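PDB 4H6X: thiazoline oxidase/subtilisin-like protease from Prochloron didemni, which probably cleaves patellamide precursor peptides as a subtilisin-like protease and, by transamidation, closes the excised core segments into macrocycles. Local coordinates for residues Ser115-Gln120 against Cys132-Met137; Gln26-Pro31 against Pro124-Ala129. All coordinates share one frame; numbering follows the deposited sequence.

Contact 1. Residues Ser115-Gln120 against Cys132-Met137; sequences STIVGQ and CRVINM
Val118, in the last turn of helix 101-118, packs against Val134 of strand 133-138 in a buried, apolar helix-on-sheet contact. The two side chains meet tip to tip. The CG2 methyl of Val134 does the touching on the strand side. It lies 3.8 Å from Val118 CB and 3.9 Å from Val118 CG2, so it sits against the branch point of the other valine. Val118 holds CG1 between its backbone N and carbonyl carbon (chi1 84°), which leaves CG2 anti to the backbone N, on the side where it meets Val134 CG2 and the backbone. Val118 CG2 lies 3.8 Å from Cys132 O. Ile117 adds a looser contact at the same Val134 methyl, with its CG2 4.3 Å from Val134 CG2.

The pair belongs to a long beta-alpha-beta crossover. Strand 53-56 leads through three helices, of which 101-118 is the last, to its parallel neighbour 133-138. Val54 of the first strand touches both valines. In subtilases this helix carries the catalytic histidine, and the contact lies at its C-terminal end. Gly119 is where the chain leaves the helix, and its N still bonds to Ser115 O at 2.8 Å. Farther along the strand, Asn136 OD1 is hydrogen-bonded to Thr114 OG1, a polar tie between the same two elements. Ile117 also reaches Pro278 and Thr281 of helix 273-293.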
loop_
_atom_site.group_PDB
_atom_site.type_symbol
_atom_site.label_atom_id
_atom_site.label_comp_id
_atom_site.label_asym_id
_atom_site.label_seq_id
_atom_site.Cartn_x
_atom_site.Cartn_y
_atom_site.Cartn_z
ATOM N N SER A 115 6.804 -0.754 -3.652
ATOM C CA SER A 115 7.628 -1.964 -3.507
ATOM C C SER A 115 6.984 -2.991 -2.561
ATOM O O SER A 115 7.071 -4.204 -2.795
ATOM C CB SER A 115 9.056 -1.602 -3.052
ATOM O OG SER A 115 9.084 -1.175 -1.687
ATOM N N THR A 116 6.329 -2.507 -1.508
ATOM C CA THR A 116 5.615 -3.394 -0.561
ATOM C C THR A 116 4.495 -4.176 -1.249
ATOM O O THR A 116 4.212 -5.335 -0.914
ATOM C CB THR A 116 5.055 -2.588 0.634
ATOM O OG1 THR A 116 6.159 -2.095 1.406
ATOM C CG2 THR A 116 4.164 -3.452 1.541
ATOM N N ILE A 117 3.852 -3.525 -2.206
ATOM C CA ILE A 117 2.744 -4.120 -2.912
ATOM C C ILE A 117 3.245 -5.020 -4.036
ATOM O O ILE A 117 2.748 -6.140 -4.215
ATOM C CB ILE A 117 1.762 -3.032 -3.429
ATOM C CG1 ILE A 117 1.076 -2.347 -2.227
ATOM C CG2 ILE A 117 0.742 -3.648 -4.372
ATOM C CD1 ILE A 117 0.336 -1.055 -2.550
ATOM N N VAL A 118 4.221 -4.540 -4.798
ATOM C CA VAL A 118 4.518 -5.191 -6.076
ATOM C C VAL A 118 5.982 -5.564 -6.335
ATOM O O VAL A 118 6.309 -6.087 -7.405
ATOM C CB VAL A 118 3.938 -4.383 -7.259
ATOM C CG1 VAL A 118 4.878 -3.253 -7.681
ATOM C CG2 VAL A 118 3.611 -5.292 -8.432
ATOM N N GLY A 119 6.858 -5.304 -5.377
ATOM C CA GLY A 119 8.267 -5.661 -5.562
ATOM C C GLY A 119 8.428 -7.124 -5.959
ATOM O O GLY A 119 7.764 -8.006 -5.404
ATOM N N GLN A 120 9.310 -7.377 -6.919
ATOM C CA GLN A 120 9.498 -8.723 -7.470
ATOM C C GLN A 120 10.226 -9.673 -6.519
ATOM O O GLN A 120 11.095 -9.253 -5.743
ATOM C CB GLN A 120 10.185 -8.648 -8.834
ATOM C CG GLN A 120 9.396 -7.836 -9.851
ATOM C CD GLN A 120 8.019 -8.419 -10.123
ATOM O OE1 GLN A 120 7.012 -7.985 -9.541
ATOM N NE2 GLN A 120 7.965 -9.408 -11.004
ATOM N N CYS A 132 0.262 -8.645 -9.755
ATOM C CA CYS A 132 -0.835 -7.722 -10.090
ATOM C C CYS A 132 -0.339 -6.555 -10.910
ATOM O O CYS A 132 0.865 -6.248 -10.901
ATOM C CB CYS A 132 -1.512 -7.202 -8.819
ATOM S SG CYS A 132 -2.377 -8.505 -7.915
ATOM N N ARG A 133 -1.266 -5.908 -11.617
ATOM C CA ARG A 133 -0.974 -4.708 -12.403
ATOM C C ARG A 133 -1.044 -3.503 -11.468
ATOM O O ARG A 133 -1.999 -3.354 -10.694
ATOM C CB ARG A 133 -1.995 -4.566 -13.538
ATOM C CG ARG A 133 -1.797 -3.376 -14.473
ATOM C CD ARG A 133 -2.707 -3.507 -15.689
ATOM N NE ARG A 133 -2.783 -2.271 -16.464
ATOM C CZ ARG A 133 -3.818 -1.433 -16.455
ATOM N NH1 ARG A 133 -4.895 -1.693 -15.718
ATOM N NH2 ARG A 133 -3.785 -0.334 -17.197
ATOM N N VAL A 134 -0.018 -2.658 -11.512
ATOM C CA VAL A 134 0.003 -1.481 -10.652
ATOM C C VAL A 134 0.146 -0.222 -11.494
ATOM O O VAL A 134 1.018 -0.156 -12.376
ATOM C CB VAL A 134 1.136 -1.545 -9.606
ATOM C CG1 VAL A 134 1.329 -0.180 -8.950
ATOM C CG2 VAL A 134 0.842 -2.615 -8.554
ATOM N N ILE A 135 -0.731 0.748 -11.232
ATOM C CA ILE A 135 -0.612 2.099 -11.797
ATOM C C ILE A 135 -0.316 3.079 -10.668
ATOM O O ILE A 135 -1.110 3.224 -9.730
ATOM C CB ILE A 135 -1.898 2.545 -12.529
ATOM C CG1 ILE A 135 -2.172 1.624 -13.732
ATOM C CG2 ILE A 135 -1.809 4.027 -12.960
ATOM C CD1 ILE A 135 -3.553 1.799 -14.367
ATOM N N ASN A 136 0.848 3.719 -10.738
ATOM C CA ASN A 136 1.143 4.839 -9.862
ATOM C C ASN A 136 0.565 6.127 -10.440
ATOM O O ASN A 136 0.765 6.431 -11.620
ATOM C CB ASN A 136 2.654 4.973 -9.650
ATOM C CG ASN A 136 3.197 3.973 -8.637
ATOM O OD1 ASN A 136 3.060 4.161 -7.422
ATOM N ND2 ASN A 136 3.839 2.930 -9.126
ATOM N N MET A 137 -0.154 6.882 -9.618
ATOM C CA MET A 137 -0.645 8.201 -10.023
ATOM C C MET A 137 0.018 9.260 -9.130
ATOM O O MET A 137 -0.539 9.641 -8.085
ATOM C CB MET A 137 -2.172 8.266 -9.914
ATOM C CG MET A 137 -2.781 9.539 -10.498
ATOM S SD MET A 137 -4.548 9.730 -10.139
ATOM C CE MET A 137 -5.189 8.262 -10.924
#

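Contact 2. Residues Gln26-Pro31 against Pro124-Ala129; sequences QTLGDP and PVFGIA
The Phe126 ring meets Leu28 at its edge. Leu28 CD2 lies near the ring plane, 4.2 Å from Phe126 CZ. The contact is methyl to ring rim, not a methyl laid on a face. The rings of His11 and His24 also meet Phe126, and the plane of His24 is turned less from that of Phe126 than the plane of His11 is. The Leu28 side chain is extended, with CD1 opposite CA (chi2 -177°). CD2 is thus the branch given off to the side, and it is this branch that reaches the phenylalanine.

The second half of the contact is made by the backbone. Leu28 O comes against Ala129 and lies 3.4 Å from Ala129 C. Ala129 CA is 3.5 Å from the same oxygen, a CA-H...O contact with an angle at the hydrogen of 124°, bent and therefore weak. Ala129 CB stands farther off, 4.2 Å from Leu28 O.

The loop 26-31 takes its shape here from an ST turn. Gly29 N donates to Thr27 OG1 at 2.9 Å, with an N-H...O angle of 154°. Gly29 then continues the chain with a positive phi. Helix 273-293 packs against both segments: Thr27 touches its Ser289 and Leu290, while Ile128 and Ala129 touch Leu286. Leu28 is also backbone hydrogen-bonded to Asn131, two residues past Ala129.

The contact joins the loop between helix 20-26 and strand 34-39 to the one between helix 101-118 and strand 133-138, two connections leading into neighbouring strands of the parallel sheet. Between these segments the attraction is mainly van der Waals, and the stronger polar bonds lie within the first loop and beside the contact.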
loop_
_atom_site.group_PDB
_atom_site.type_symbol
_atom_site.label_atom_id
_atom_site.label_comp_id
_atom_site.label_asym_id
_atom_site.label_seq_id
_atom_site.Cartn_x
_atom_site.Cartn_y
_atom_site.Cartn_z
ATOM N N GLN A 26 -0.712 -20.232 -3.305
ATOM C CA GLN A 26 -1.820 -20.319 -4.263
ATOM C C GLN A 26 -1.768 -19.232 -5.350
ATOM O O GLN A 26 -2.083 -19.498 -6.517
ATOM C CB GLN A 26 -3.155 -20.269 -3.521
ATOM C CG GLN A 26 -3.283 -21.334 -2.445
ATOM C CD GLN A 26 -4.709 -21.541 -1.984
ATOM O OE1 GLN A 26 -5.614 -21.713 -2.793
ATOM N NE2 GLN A 26 -4.913 -21.538 -0.674
ATOM N N THR A 27 -1.379 -18.011 -4.962
ATOM C CA THR A 27 -1.246 -16.899 -5.915
ATOM C C THR A 27 -0.184 -15.864 -5.487
ATOM O O THR A 27 0.037 -15.631 -4.289
ATOM C CB THR A 27 -2.624 -16.226 -6.238
ATOM O OG1 THR A 27 -2.483 -15.288 -7.319
ATOM C CG2 THR A 27 -3.229 -15.522 -5.026
ATOM N N LEU A 28 0.492 -15.280 -6.472
ATOM C CA LEU A 28 1.293 -14.075 -6.235
ATOM C C LEU A 28 0.616 -12.882 -6.919
ATOM O O LEU A 28 1.214 -11.820 -7.075
ATOM C CB LEU A 28 2.738 -14.238 -6.730
ATOM C CG LEU A 28 3.654 -15.278 -6.072
ATOM C CD1 LEU A 28 5.046 -15.191 -6.683
ATOM C CD2 LEU A 28 3.724 -15.143 -4.553
ATOM N N GLY A 29 -0.638 -13.075 -7.314
ATOM C CA GLY A 29 -1.443 -12.031 -7.933
ATOM C C GLY A 29 -1.812 -12.342 -9.368
ATOM O O GLY A 29 -1.250 -13.251 -9.991
ATOM N N ASP A 30 -2.761 -11.580 -9.893
ATOM C CA ASP A 30 -3.210 -11.736 -11.264
ATOM C C ASP A 30 -3.230 -10.379 -11.966
ATOM O O ASP A 30 -3.776 -9.422 -11.427
ATOM C CB ASP A 30 -4.607 -12.350 -11.271
ATOM C CG ASP A 30 -4.994 -12.873 -12.620
ATOM O OD1 ASP A 30 -5.280 -12.069 -13.531
ATOM O OD2 ASP A 30 -5.003 -14.106 -12.771
ATOM N N PRO A 31 -2.637 -10.293 -13.177
ATOM C CA PRO A 31 -2.589 -9.035 -13.937
ATOM C C PRO A 31 -3.949 -8.453 -14.325
ATOM O O PRO A 31 -3.999 -7.336 -14.838
ATOM C CB PRO A 31 -1.781 -9.405 -15.204
ATOM C CG PRO A 31 -1.762 -10.895 -15.238
ATOM C CD PRO A 31 -1.794 -11.329 -13.803
ATOM N N PRO A 124 15.627 -6.937 -3.891
ATOM C CA PRO A 124 15.779 -6.469 -2.510
ATOM C C PRO A 124 14.434 -6.280 -1.785
ATOM O O PRO A 124 14.385 -6.308 -0.543
ATOM C CB PRO A 124 16.489 -5.116 -2.665
ATOM C CG PRO A 124 17.087 -5.136 -4.028
ATOM C CD PRO A 124 16.153 -5.962 -4.858
ATOM N N VAL A 125 13.357 -6.088 -2.551
ATOM C CA VAL A 125 12.016 -5.999 -1.950
ATOM C C VAL A 125 11.009 -6.901 -2.654
ATOM O O VAL A 125 10.634 -6.674 -3.804
ATOM C CB VAL A 125 11.477 -4.549 -1.888
ATOM C CG1 VAL A 125 10.146 -4.508 -1.139
ATOM C CG2 VAL A 125 12.469 -3.629 -1.203
ATOM N N PHE A 126 10.585 -7.936 -1.945
ATOM C CA PHE A 126 9.588 -8.873 -2.435
ATOM C C PHE A 126 8.227 -8.406 -1.892
ATOM O O PHE A 126 7.986 -8.461 -0.694
ATOM C CB PHE A 126 9.953 -10.281 -1.951
ATOM C CG PHE A 126 8.887 -11.330 -2.171
ATOM C CD1 PHE A 126 8.011 -11.265 -3.248
ATOM C CD2 PHE A 126 8.794 -12.423 -1.296
ATOM C CE1 PHE A 126 7.045 -12.242 -3.440
ATOM C CE2 PHE A 126 7.838 -13.410 -1.490
ATOM C CZ PHE A 126 6.960 -13.314 -2.560
ATOM N N GLY A 127 7.369 -7.913 -2.779
ATOM C CA GLY A 127 6.073 -7.377 -2.366
ATOM C C GLY A 127 5.028 -8.460 -2.128
ATOM O O GLY A 127 5.252 -9.621 -2.437
ATOM N N ILE A 128 3.886 -8.069 -1.577
ATOM C CA ILE A 128 2.794 -9.004 -1.287
ATOM C C ILE A 128 2.194 -9.568 -2.571
ATOM O O ILE A 128 1.864 -10.761 -2.649
ATOM C CB ILE A 128 1.712 -8.326 -0.414
ATOM C CG1 ILE A 128 2.321 -7.868 0.925
ATOM C CG2 ILE A 128 0.516 -9.248 -0.187
ATOM C CD1 ILE A 128 2.775 -8.987 1.851
ATOM N N ALA A 129 2.086 -8.729 -3.596
ATOM C CA ALA A 129 1.375 -9.120 -4.808
ATOM C C ALA A 129 2.140 -8.753 -6.091
ATOM O O ALA A 129 1.658 -7.939 -6.909
ATOM C CB ALA A 129 -0.033 -8.526 -4.800
#

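Overall arrangement
From the N terminus, the chain first reaches 26-31, in the loop between helix 20-26 and strand 34-39. It then passes through 115-120, 124-129 and 132-137. Contact 2 closes a long loop of 92 residues, while contact 1 closes a short one of 11. The segments alternate, so the two closures cross. Their centres are about 9 Å apart. The loop 124-129 folds back on the end of helix 101-118, with probable hydrogen bonds from Gly127 N to Gly119 O and from Ala129 N to Ile117 O. Contact 1 ties that helix to the parallel sheet. Contact 2 joins the N-terminal region to the loop leading into strand 133-138.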